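Local coordinates for protein probable starch synthase 4, chloroplastic/amyloplastic (Arabidopsis thaliana, PDB 6GNE) that belongs to the GT-B class of glycosyltransferases, with two Rossmann-like domains facing each other across a cleft, and holds ADP in this model, at residues Asp267-Ala272 with Leu379-Tyr384; Phe276-Phe281 with Lys289-His294; Ala385-Phe390 with Tyr409-Ile414. One frame throughout, in Å; residues are numbered along the deposited sequence.

Contact 1. Residues Asp267-Ala272 with Leu379-Tyr384; sequences DSWNPA and LSHTIY. With ADP (adenosine-5'-diphosphate), chain F.
Ser380, His381 and Tyr384, all on helix 377-386, meet the indole of Trp269 where a loop packs on the C-terminal Rossmann-like domain of this GT-B protein. The residues from Asp267 to Ala272 form that loop. Ser380 comes first. Its OG lies at the edge of the indole, near the ring plane, 4.2 Å from Trp269 CH2. The hydroxyl is hydrogen-bonded to Glu377 O one turn back, while Ser380 CB lies 4.0 Å from C2 of the adenine of ADP.

His381 carries most of the contact from this side. Its CG is anti to the carbonyl carbon (chi1 -74°), and the imidazole lies over one face of the indole. The two planes are only 9° apart. This is an offset stack with the six-membered ring of Trp269, centroids 4.2 Å apart. CE1 sits over CZ3, and His381 NE2 is 3.4 Å from Trp269 CH2. His381 ND1 is hydrogen-bonded to Asp274 OD2, and Phe276 also meets the imidazole.

One turn on, Tyr384 turns its ring 85° to the indole. Tyr384 CD2 is 3.9 Å from Trp269 CZ3, an oblique apolar contact. The tyrosine hydroxyl reaches past the indole to the ribose. Tyr384 OH and ADP O2' are hydrogen-bonded at 2.7 Å, with O2' in the plane of the phenol ring.

No hydrogen bond joins the loop to the helix here. The contact is an aromatic cluster, and His381 ND1 and Tyr384 OH have their partners outside the stack, in Asp274 and the ribose. The carboxylate of Asp274 probably favours a proton on ND1 of His381 and would help to hold the turn of the ring. The Trp269-His381 stack lies behind Ser380 and Tyr384, which belong to the ADP pocket, as a probable second shell.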
loop_
_atom_site.group_PDB
_atom_site.type_symbol
_atom_site.label_atom_id
_atom_site.label_comp_id
_atom_site.label_asym_id
_atom_site.label_seq_id
_atom_site.Cartn_x
_atom_site.Cartn_y
_atom_site.Cartn_z
ATOM N N ASP A 267 -3.186 -6.501 14.401
ATOM C CA ASP A 267 -2.607 -6.201 15.721
ATOM C C ASP A 267 -2.324 -4.707 15.861
ATOM O O ASP A 267 -2.715 -4.114 16.850
ATOM C CB ASP A 267 -1.346 -7.035 15.985
ATOM C CG ASP A 267 -1.649 -8.513 16.150
ATOM O OD1 ASP A 267 -2.695 -8.851 16.731
ATOM O OD2 ASP A 267 -0.838 -9.358 15.704
ATOM N N SER A 268 -1.647 -4.113 14.874
ATOM C CA SER A 268 -1.522 -2.638 14.758
ATOM C C SER A 268 -2.853 -1.920 14.590
ATOM O O SER A 268 -3.122 -0.939 15.270
ATOM C CB SER A 268 -0.633 -2.255 13.580
ATOM O OG SER A 268 0.728 -2.370 13.942
ATOM N N TRP A 269 -3.682 -2.393 13.667
ATOM C CA TRP A 269 -5.013 -1.809 13.432
ATOM C C TRP A 269 -6.055 -2.574 14.236
ATOM O O TRP A 269 -6.654 -3.525 13.746
ATOM C CB TRP A 269 -5.312 -1.779 11.939
ATOM C CG TRP A 269 -4.344 -0.905 11.194
ATOM C CD1 TRP A 269 -3.268 -1.309 10.442
ATOM C CD2 TRP A 269 -4.345 0.515 11.147
ATOM N NE1 TRP A 269 -2.608 -0.218 9.922
ATOM C CE2 TRP A 269 -3.242 0.912 10.360
ATOM C CE3 TRP A 269 -5.153 1.495 11.719
ATOM C CZ2 TRP A 269 -2.954 2.249 10.117
ATOM C CZ3 TRP A 269 -4.868 2.812 11.478
ATOM C CH2 TRP A 269 -3.786 3.186 10.685
ATOM N N ASN A 270 -6.221 -2.178 15.495
ATOM C CA ASN A 270 -7.143 -2.843 16.414
ATOM C C ASN A 270 -7.708 -1.821 17.389
ATOM O O ASN A 270 -6.972 -1.341 18.252
ATOM C CB ASN A 270 -6.418 -3.943 17.202
ATOM C CG ASN A 270 -7.346 -4.740 18.123
ATOM O OD1 ASN A 270 -8.522 -4.422 18.319
ATOM N ND2 ASN A 270 -6.801 -5.773 18.703
ATOM N N PRO A 271 -9.011 -1.508 17.288
ATOM C CA PRO A 271 -9.591 -0.498 18.185
ATOM C C PRO A 271 -9.500 -0.827 19.703
ATOM O O PRO A 271 -9.497 0.080 20.531
ATOM C CB PRO A 271 -11.054 -0.435 17.729
ATOM C CG PRO A 271 -11.326 -1.783 17.155
ATOM C CD PRO A 271 -10.047 -2.100 16.427
ATOM N N ALA A 272 -9.443 -2.113 20.042
ATOM C CA ALA A 272 -9.374 -2.564 21.431
ATOM C C ALA A 272 -8.067 -2.227 22.126
ATOM O O ALA A 272 -8.046 -2.132 23.350
ATOM C CB ALA A 272 -9.635 -4.069 21.520
ATOM N N LEU A 379 -3.417 11.113 13.771
ATOM C CA LEU A 379 -4.752 11.607 13.416
ATOM C C LEU A 379 -5.606 10.619 12.624
ATOM O O LEU A 379 -6.823 10.515 12.882
ATOM C CB LEU A 379 -4.676 12.935 12.636
ATOM C CG LEU A 379 -5.197 14.124 13.431
ATOM C CD1 LEU A 379 -4.952 15.392 12.619
ATOM C CD2 LEU A 379 -6.692 13.966 13.767
ATOM N N SER A 380 -4.986 9.907 11.680
ATOM C CA SER A 380 -5.696 8.870 10.932
ATOM C C SER A 380 -6.357 7.850 11.837
ATOM O O SER A 380 -7.525 7.524 11.652
ATOM C CB SER A 380 -4.811 8.186 9.885
ATOM O OG SER A 380 -3.866 7.340 10.452
ATOM N N HIS A 381 -5.634 7.370 12.843
ATOM C CA HIS A 381 -6.246 6.485 13.835
ATOM C C HIS A 381 -7.543 7.051 14.402
ATOM O O HIS A 381 -8.560 6.381 14.347
ATOM C CB HIS A 381 -5.270 6.113 14.943
ATOM C CG HIS A 381 -4.229 5.116 14.529
ATOM N ND1 HIS A 381 -4.350 3.771 14.776
ATOM C CD2 HIS A 381 -3.052 5.272 13.874
ATOM C CE1 HIS A 381 -3.293 3.144 14.301
ATOM N NE2 HIS A 381 -2.493 4.029 13.743
ATOM N N THR A 382 -7.518 8.276 14.920
ATOM C CA THR A 382 -8.712 8.865 15.559
ATOM C C THR A 382 -9.824 9.125 14.541
ATOM O O THR A 382 -11.003 9.065 14.891
ATOM C CB THR A 382 -8.396 10.162 16.358
ATOM O OG1 THR A 382 -7.692 11.098 15.529
ATOM C CG2 THR A 382 -7.504 9.880 17.570
ATOM N N ILE A 383 -9.471 9.380 13.274
ATOM C CA ILE A 383 -10.482 9.589 12.221
ATOM C C ILE A 383 -11.205 8.321 11.857
ATOM O O ILE A 383 -12.432 8.342 11.725
ATOM C CB ILE A 383 -9.919 10.309 10.975
ATOM C CG1 ILE A 383 -9.661 11.778 11.310
ATOM C CG2 ILE A 383 -10.892 10.224 9.810
ATOM C CD1 ILE A 383 -8.837 12.510 10.273
ATOM N N TYR A 384 -10.475 7.227 11.686
ATOM C CA TYR A 384 -11.116 5.912 11.463
ATOM C C TYR A 384 -12.057 5.613 12.649
ATOM O O TYR A 384 -13.216 5.247 12.451
ATOM C CB TYR A 384 -10.092 4.782 11.335
ATOM C CG TYR A 384 -9.261 4.757 10.059
ATOM C CD1 TYR A 384 -9.860 4.587 8.799
ATOM C CD2 TYR A 384 -7.865 4.844 10.108
ATOM C CE1 TYR A 384 -9.105 4.540 7.629
ATOM C CE2 TYR A 384 -7.088 4.803 8.931
ATOM C CZ TYR A 384 -7.705 4.645 7.690
ATOM O OH TYR A 384 -6.926 4.591 6.555
HETATM P PB ADP F . -2.352 3.922 -1.460
HETATM O O1B ADP F . -1.363 2.797 -1.375
HETATM O O2B ADP F . -2.006 5.178 -0.714
HETATM O O3B ADP F . -2.713 4.218 -2.897
HETATM P PA ADP F . -3.842 2.224 0.334
HETATM O O1A ADP F . -5.277 2.251 0.777
HETATM O O2A ADP F . -3.366 0.897 -0.198
HETATM O O3A ADP F . -3.700 3.405 -0.751
HETATM O "O5'" ADP F . -2.853 2.642 1.528
HETATM C "C5'" ADP F . -2.971 3.889 2.215
HETATM C "C4'" ADP F . -2.326 3.903 3.613
HETATM O "O4'" ADP F . -1.766 5.198 3.877
HETATM C "C3'" ADP F . -3.321 3.695 4.736
HETATM O "O3'" ADP F . -2.637 3.150 5.852
HETATM C "C2'" ADP F . -3.768 5.092 5.078
HETATM O "O2'" ADP F . -4.270 5.204 6.398
HETATM C "C1'" ADP F . -2.480 5.846 4.929
HETATM N N9 ADP F . -2.655 7.267 4.560
HETATM C C8 ADP F . -2.941 7.761 3.349
HETATM N N7 ADP F . -2.973 9.113 3.384
HETATM C C5 ADP F . -2.700 9.502 4.639
HETATM C C6 ADP F . -2.579 10.798 5.378
HETATM N N6 ADP F . -2.780 11.974 4.732
HETATM N N1 ADP F . -2.271 10.737 6.705
HETATM C C2 ADP F . -2.097 9.545 7.333
HETATM N N3 ADP F . -2.201 8.355 6.719
HETATM C C4 ADP F . -2.495 8.275 5.406
#

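Contact 2. Residues Phe276-Phe281 with Lys289-His294; sequences FLKAQF and KEENKH
Asn292 grips the backbone of Lys278 and Ala279 with both ends of its amide. In this GT-B fold the gripped loop leads from the N-terminal Rossmann-like domain and folds back on helix 287-300, which packs against the C-terminal domain.

With CG anti to the carbonyl carbon (chi1 -77°), the amide of Asn292 is carried toward the loop. The stronger bond is from Asn292 ND2 to Ala279 O, 2.9 Å long and nearly straight, at 164°. The acceptor lies close to the amide plane of Asn292. On the other arm, Asn292 OD1 accepts from Lys278 N at 3.4 Å, a weak bond. A buried amide is thus used as donor and as acceptor by one short piece of loop. Leu277 crosses it at about a right angle, with Leu277 CD1 3.9 Å from Asn292 ND2.

Lys278 and Glu291 come near each other beside this, their side chains crossing at about a right angle. Lys278 NZ is 4.4 Å from Glu291 OE1, too far for a salt bridge. The methyl of Ala279 packs on the same carboxylate, with Ala279 CB 3.4 Å from Glu291 OE1.

Two lysines of the helix find their partners in the C-terminal domain. Lys289 NZ is hydrogen-bonded to three carbonyl oxygens, those of Ala385, Ser387 and Tyr409. Lys293 NZ makes a salt bridge with Asp388 and a hydrogen bond to Arg309 O. The extended methylene chain of Lys289 passes Phe281 before it bends at chi4 to bring NZ to these oxygens.

The Phe281 ring takes the start of that chain on one face. Lys289 N also lies over this face, 3.7 Å from Phe281 CG. Beside it, Lys289 CB makes a CH-pi contact, 3.9 Å from the centroid of the Phe281 ring.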
loop_
_atom_site.group_PDB
_atom_site.type_symbol
_atom_site.label_atom_id
_atom_site.label_comp_id
_atom_site.label_asym_id
_atom_site.label_seq_id
_atom_site.Cartn_x
_atom_site.Cartn_y
_atom_site.Cartn_z
ATOM N N PHE A 276 -2.942 5.079 19.976
ATOM C CA PHE A 276 -3.259 6.424 19.456
ATOM C C PHE A 276 -4.678 6.960 19.786
ATOM O O PHE A 276 -4.944 8.138 19.580
ATOM C CB PHE A 276 -3.091 6.466 17.942
ATOM C CG PHE A 276 -1.704 6.180 17.476
ATOM C CD1 PHE A 276 -0.686 7.115 17.648
ATOM C CD2 PHE A 276 -1.409 4.988 16.822
ATOM C CE1 PHE A 276 0.606 6.840 17.190
ATOM C CE2 PHE A 276 -0.121 4.709 16.347
ATOM C CZ PHE A 276 0.885 5.631 16.520
ATOM N N LEU A 277 -5.574 6.109 20.282
ATOM C CA LEU A 277 -6.952 6.514 20.553
ATOM C C LEU A 277 -7.116 7.093 21.927
ATOM O O LEU A 277 -6.382 6.753 22.830
ATOM C CB LEU A 277 -7.924 5.319 20.408
ATOM C CG LEU A 277 -8.121 4.659 19.050
ATOM C CD1 LEU A 277 -9.286 3.676 19.058
ATOM C CD2 LEU A 277 -8.305 5.687 17.952
ATOM N N LYS A 278 -8.139 7.915 22.089
ATOM C CA LYS A 278 -8.569 8.346 23.421
ATOM C C LYS A 278 -9.209 7.179 24.183
ATOM O O LYS A 278 -8.835 6.907 25.335
ATOM C CB LYS A 278 -9.574 9.525 23.334
ATOM C CG LYS A 278 -9.814 10.232 24.682
ATOM C CD LYS A 278 -11.249 10.736 24.886
ATOM C CE LYS A 278 -11.673 10.735 26.363
ATOM N NZ LYS A 278 -13.099 10.256 26.494
ATOM N N ALA A 279 -10.192 6.537 23.547
ATOM C CA ALA A 279 -10.887 5.401 24.134
ATOM C C ALA A 279 -10.835 4.198 23.204
ATOM O O ALA A 279 -10.763 4.323 21.986
ATOM C CB ALA A 279 -12.321 5.761 24.471
ATOM N N GLN A 280 -10.895 3.030 23.814
ATOM C CA GLN A 280 -10.768 1.763 23.139
ATOM C C GLN A 280 -12.182 1.229 22.966
ATOM O O GLN A 280 -13.077 1.613 23.674
ATOM C CB GLN A 280 -9.907 0.773 23.975
ATOM C CG GLN A 280 -8.720 1.352 24.786
ATOM C CD GLN A 280 -7.466 1.582 23.961
ATOM O OE1 GLN A 280 -6.441 0.983 24.227
ATOM N NE2 GLN A 280 -7.548 2.431 22.949
ATOM N N PHE A 281 -12.374 0.341 21.998
ATOM C CA PHE A 281 -13.670 -0.308 21.775
ATOM C C PHE A 281 -13.492 -1.522 20.890
ATOM O O PHE A 281 -12.414 -1.747 20.342
ATOM C CB PHE A 281 -14.681 0.663 21.153
ATOM C CG PHE A 281 -14.307 1.158 19.776
ATOM C CD1 PHE A 281 -13.314 2.102 19.594
ATOM C CD2 PHE A 281 -14.990 0.708 18.671
ATOM C CE1 PHE A 281 -13.002 2.577 18.328
ATOM C CE2 PHE A 281 -14.677 1.182 17.400
ATOM C CZ PHE A 281 -13.672 2.116 17.225
ATOM N N LYS A 289 -16.383 4.121 20.658
ATOM C CA LYS A 289 -16.512 4.739 19.331
ATOM C C LYS A 289 -17.206 6.097 19.425
ATOM O O LYS A 289 -16.637 7.075 18.973
ATOM C CB LYS A 289 -17.249 3.850 18.319
ATOM C CG LYS A 289 -17.067 4.300 16.877
ATOM C CD LYS A 289 -17.733 3.359 15.924
ATOM C CE LYS A 289 -17.693 3.878 14.491
ATOM N NZ LYS A 289 -16.338 4.221 13.960
ATOM N N GLU A 290 -18.396 6.170 20.032
ATOM C CA GLU A 290 -19.011 7.474 20.331
ATOM C C GLU A 290 -18.070 8.426 21.095
ATOM O O GLU A 290 -18.042 9.620 20.795
ATOM C CB GLU A 290 -20.350 7.339 21.079
ATOM C CG GLU A 290 -21.041 8.679 21.461
ATOM C CD GLU A 290 -21.181 9.733 20.308
ATOM O OE1 GLU A 290 -21.447 9.344 19.140
ATOM O OE2 GLU A 290 -21.022 10.964 20.560
ATOM N N GLU A 291 -17.301 7.909 22.055
ATOM C CA GLU A 291 -16.328 8.733 22.792
ATOM C C GLU A 291 -15.255 9.333 21.861
ATOM O O GLU A 291 -14.875 10.484 22.042
ATOM C CB GLU A 291 -15.683 7.981 23.986
ATOM C CG GLU A 291 -16.439 8.115 25.317
ATOM C CD GLU A 291 -16.209 6.975 26.358
ATOM O OE1 GLU A 291 -15.110 6.341 26.395
ATOM O OE2 GLU A 291 -17.152 6.732 27.167
ATOM N N ASN A 292 -14.791 8.568 20.872
ATOM C CA ASN A 292 -13.803 9.072 19.888
ATOM C C ASN A 292 -14.434 10.093 18.929
ATOM O O ASN A 292 -13.816 11.096 18.560
ATOM C CB ASN A 292 -13.144 7.924 19.091
ATOM C CG ASN A 292 -12.075 7.188 19.884
ATOM O OD1 ASN A 292 -11.060 7.773 20.286
ATOM N ND2 ASN A 292 -12.305 5.894 20.118
ATOM N N LYS A 293 -15.674 9.837 18.539
ATOM C CA LYS A 293 -16.428 10.799 17.766
ATOM C C LYS A 293 -16.497 12.142 18.497
ATOM O O LYS A 293 -16.211 13.184 17.915
ATOM C CB LYS A 293 -17.813 10.252 17.435
ATOM C CG LYS A 293 -18.581 11.159 16.488
ATOM C CD LYS A 293 -19.826 10.477 15.985
ATOM C CE LYS A 293 -20.655 11.449 15.166
ATOM N NZ LYS A 293 -21.838 10.795 14.554
ATOM N N HIS A 294 -16.821 12.101 19.786
ATOM C CA HIS A 294 -16.883 13.327 20.574
ATOM C C HIS A 294 -15.484 13.992 20.720
ATOM O O HIS A 294 -15.345 15.193 20.536
ATOM C CB HIS A 294 -17.522 13.034 21.930
ATOM C CG HIS A 294 -17.702 14.246 22.798
ATOM N ND1 HIS A 294 -16.740 14.658 23.700
ATOM C CD2 HIS A 294 -18.731 15.127 22.907
ATOM C CE1 HIS A 294 -17.184 15.724 24.347
ATOM N NE2 HIS A 294 -18.382 16.036 23.879
#

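Contact 3. Residues Ala385-Phe390 with Tyr409-Ile414; sequences AASDLF and YGSIPI
Strands 389-392 and 412-416 run parallel, with Leu389 paired to Ile412 and Phe390 to Pro413. Three bonds tie them: Ile412 N to Asp388 O (3.1 Å), Phe390 N to Ile412 O (3.1 Å) and Ile414 N to Phe390 O (2.8 Å). Ahead of the strands, a water donates to both Asp388 O and Gly410 O, so Asp388 O accepts twice.

Ser411 holds the middle of the contact. Its OG is anti to its own backbone N (chi1 -175°) and is hydrogen-bonded to Ser387 OG at 2.7 Å. Ser387 OG is also bonded to Ile383 O, which links this hydroxyl pair to the end of helix 377-386. Nearby, Tyr409 CD2 lies 4.1 Å from Ala385 CB.

Leu389 and Ile412 share one face of the sheet. There Leu389 CD2 packs 4.2 Å from Ile412 CB and equally close to Ile414 CD1, on the face covered by helices 448-464 and 466-477. Phe390 and Pro413 point to the other face, covered by helix 402-408. The Phe390 ring meets Tyr384 of the ADP pocket.

Gly410, with positive phi, is the C-prime residue of a Schellman motif that ends helix 402-408 and turns the chain into the next strand. Strand 389-392, this helix and strand 412-416 make a beta-alpha-beta unit, the repeating element of a Rossmann-like domain.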
loop_
_atom_site.group_PDB
_atom_site.type_symbol
_atom_site.label_atom_id
_atom_site.label_comp_id
_atom_site.label_asym_id
_atom_site.label_seq_id
_atom_site.Cartn_x
_atom_site.Cartn_y
_atom_site.Cartn_z
ATOM N N ALA A 385 -11.572 5.777 13.872
ATOM C CA ALA A 385 -12.364 5.503 15.056
ATOM C C ALA A 385 -13.621 6.359 15.149
ATOM O O ALA A 385 -14.710 5.830 15.395
ATOM C CB ALA A 385 -11.524 5.724 16.305
ATOM N N ALA A 386 -13.463 7.674 14.959
ATOM C CA ALA A 386 -14.571 8.611 15.122
ATOM C C ALA A 386 -15.662 8.529 14.039
ATOM O O ALA A 386 -16.822 8.779 14.320
ATOM C CB ALA A 386 -14.050 10.043 15.206
ATOM N N SER A 387 -15.279 8.190 12.823
ATOM C CA SER A 387 -16.172 8.352 11.680
ATOM C C SER A 387 -17.255 7.265 11.649
ATOM O O SER A 387 -17.016 6.140 12.069
ATOM C CB SER A 387 -15.365 8.380 10.371
ATOM O OG SER A 387 -14.726 7.144 10.138
ATOM N N ASP A 388 -18.440 7.639 11.174
ATOM C CA ASP A 388 -19.534 6.712 10.927
ATOM C C ASP A 388 -19.486 6.143 9.517
ATOM O O ASP A 388 -19.934 5.005 9.276
ATOM C CB ASP A 388 -20.846 7.421 11.091
ATOM C CG ASP A 388 -20.985 8.014 12.451
ATOM O OD1 ASP A 388 -20.931 7.233 13.428
ATOM O OD2 ASP A 388 -21.083 9.264 12.530
ATOM N N LEU A 389 -18.965 6.956 8.595
ATOM C CA LEU A 389 -18.882 6.616 7.198
ATOM C C LEU A 389 -17.489 6.979 6.689
ATOM O O LEU A 389 -16.859 7.922 7.176
ATOM C CB LEU A 389 -19.942 7.412 6.429
ATOM C CG LEU A 389 -21.409 7.061 6.698
ATOM C CD1 LEU A 389 -22.374 8.054 6.101
ATOM C CD2 LEU A 389 -21.700 5.707 6.099
ATOM N N PHE A 390 -17.048 6.241 5.679
ATOM C CA PHE A 390 -15.719 6.399 5.097
ATOM C C PHE A 390 -15.786 6.243 3.582
ATOM O O PHE A 390 -16.275 5.218 3.090
ATOM C CB PHE A 390 -14.750 5.364 5.684
ATOM C CG PHE A 390 -13.324 5.630 5.320
ATOM C CD1 PHE A 390 -12.793 5.143 4.127
ATOM C CD2 PHE A 390 -12.526 6.434 6.130
ATOM C CE1 PHE A 390 -11.501 5.423 3.747
ATOM C CE2 PHE A 390 -11.200 6.707 5.773
ATOM C CZ PHE A 390 -10.692 6.201 4.576
ATOM N N TYR A 409 -12.479 -0.544 12.324
ATOM C CA TYR A 409 -12.815 0.473 13.332
ATOM C C TYR A 409 -14.309 0.857 13.310
ATOM O O TYR A 409 -14.713 1.866 13.891
ATOM C CB TYR A 409 -11.915 1.722 13.140
ATOM C CG TYR A 409 -10.506 1.520 13.636
ATOM C CD1 TYR A 409 -9.647 0.640 13.011
ATOM C CD2 TYR A 409 -10.029 2.185 14.768
ATOM C CE1 TYR A 409 -8.348 0.435 13.483
ATOM C CE2 TYR A 409 -8.727 1.981 15.255
ATOM C CZ TYR A 409 -7.902 1.104 14.606
ATOM O OH TYR A 409 -6.632 0.882 15.038
ATOM N N GLY A 410 -15.125 0.046 12.649
ATOM C CA GLY A 410 -16.563 0.224 12.629
ATOM C C GLY A 410 -17.125 1.305 11.713
ATOM O O GLY A 410 -18.338 1.557 11.777
ATOM N N SER A 411 -16.275 1.946 10.896
ATOM C CA SER A 411 -16.725 2.989 9.977
ATOM C C SER A 411 -17.137 2.318 8.665
ATOM O O SER A 411 -16.361 1.543 8.099
ATOM C CB SER A 411 -15.615 4.030 9.761
ATOM O OG SER A 411 -16.026 5.141 8.972
ATOM N N ILE A 412 -18.337 2.619 8.188
ATOM C CA ILE A 412 -18.938 1.905 7.044
ATOM C C ILE A 412 -18.572 2.522 5.710
ATOM O O ILE A 412 -18.786 3.702 5.517
ATOM C CB ILE A 412 -20.457 1.865 7.168
ATOM C CG1 ILE A 412 -20.851 1.198 8.506
ATOM C CG2 ILE A 412 -21.080 1.134 5.989
ATOM C CD1 ILE A 412 -20.242 -0.183 8.746
ATOM N N PRO A 413 -18.002 1.733 4.790
ATOM C CA PRO A 413 -17.425 2.311 3.598
ATOM C C PRO A 413 -18.431 2.622 2.511
ATOM O O PRO A 413 -19.456 1.951 2.378
ATOM C CB PRO A 413 -16.446 1.232 3.096
ATOM C CG PRO A 413 -17.005 -0.025 3.600
ATOM C CD PRO A 413 -17.629 0.316 4.916
ATOM N N ILE A 414 -18.100 3.642 1.743
ATOM C CA ILE A 414 -18.788 3.989 0.529
ATOM C C ILE A 414 -17.706 4.006 -0.552
ATOM O O ILE A 414 -16.807 4.848 -0.522
ATOM C CB ILE A 414 -19.461 5.385 0.613
ATOM C CG1 ILE A 414 -20.382 5.469 1.854
ATOM C CG2 ILE A 414 -20.157 5.735 -0.714
ATOM C CD1 ILE A 414 -20.996 6.824 2.060
HETATM O O HOH W 1 -20.171 3.488 11.514
#

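Overall arrangement
The three contacts lie on the same side of the chain's centre, with their own centres 10 to 13 Å apart. Along the chain, contact 2 falls within the span between the two segments of contact 1, and contact 3 follows both. Contacts 1 and 3 share helix 377-386. Contacts 1 and 2 use one long loop, where Pro271 O probably accepts from Phe281 N. Helix 287-300 links contact 2 to the start of strand 389-392 in contact 3 through its lysines. Contacts 1 and 2 set the long loop after strand 257-259 against the C-terminal domain, and contact 3 is part of that domain's parallel sheet, close to where ADP is bound.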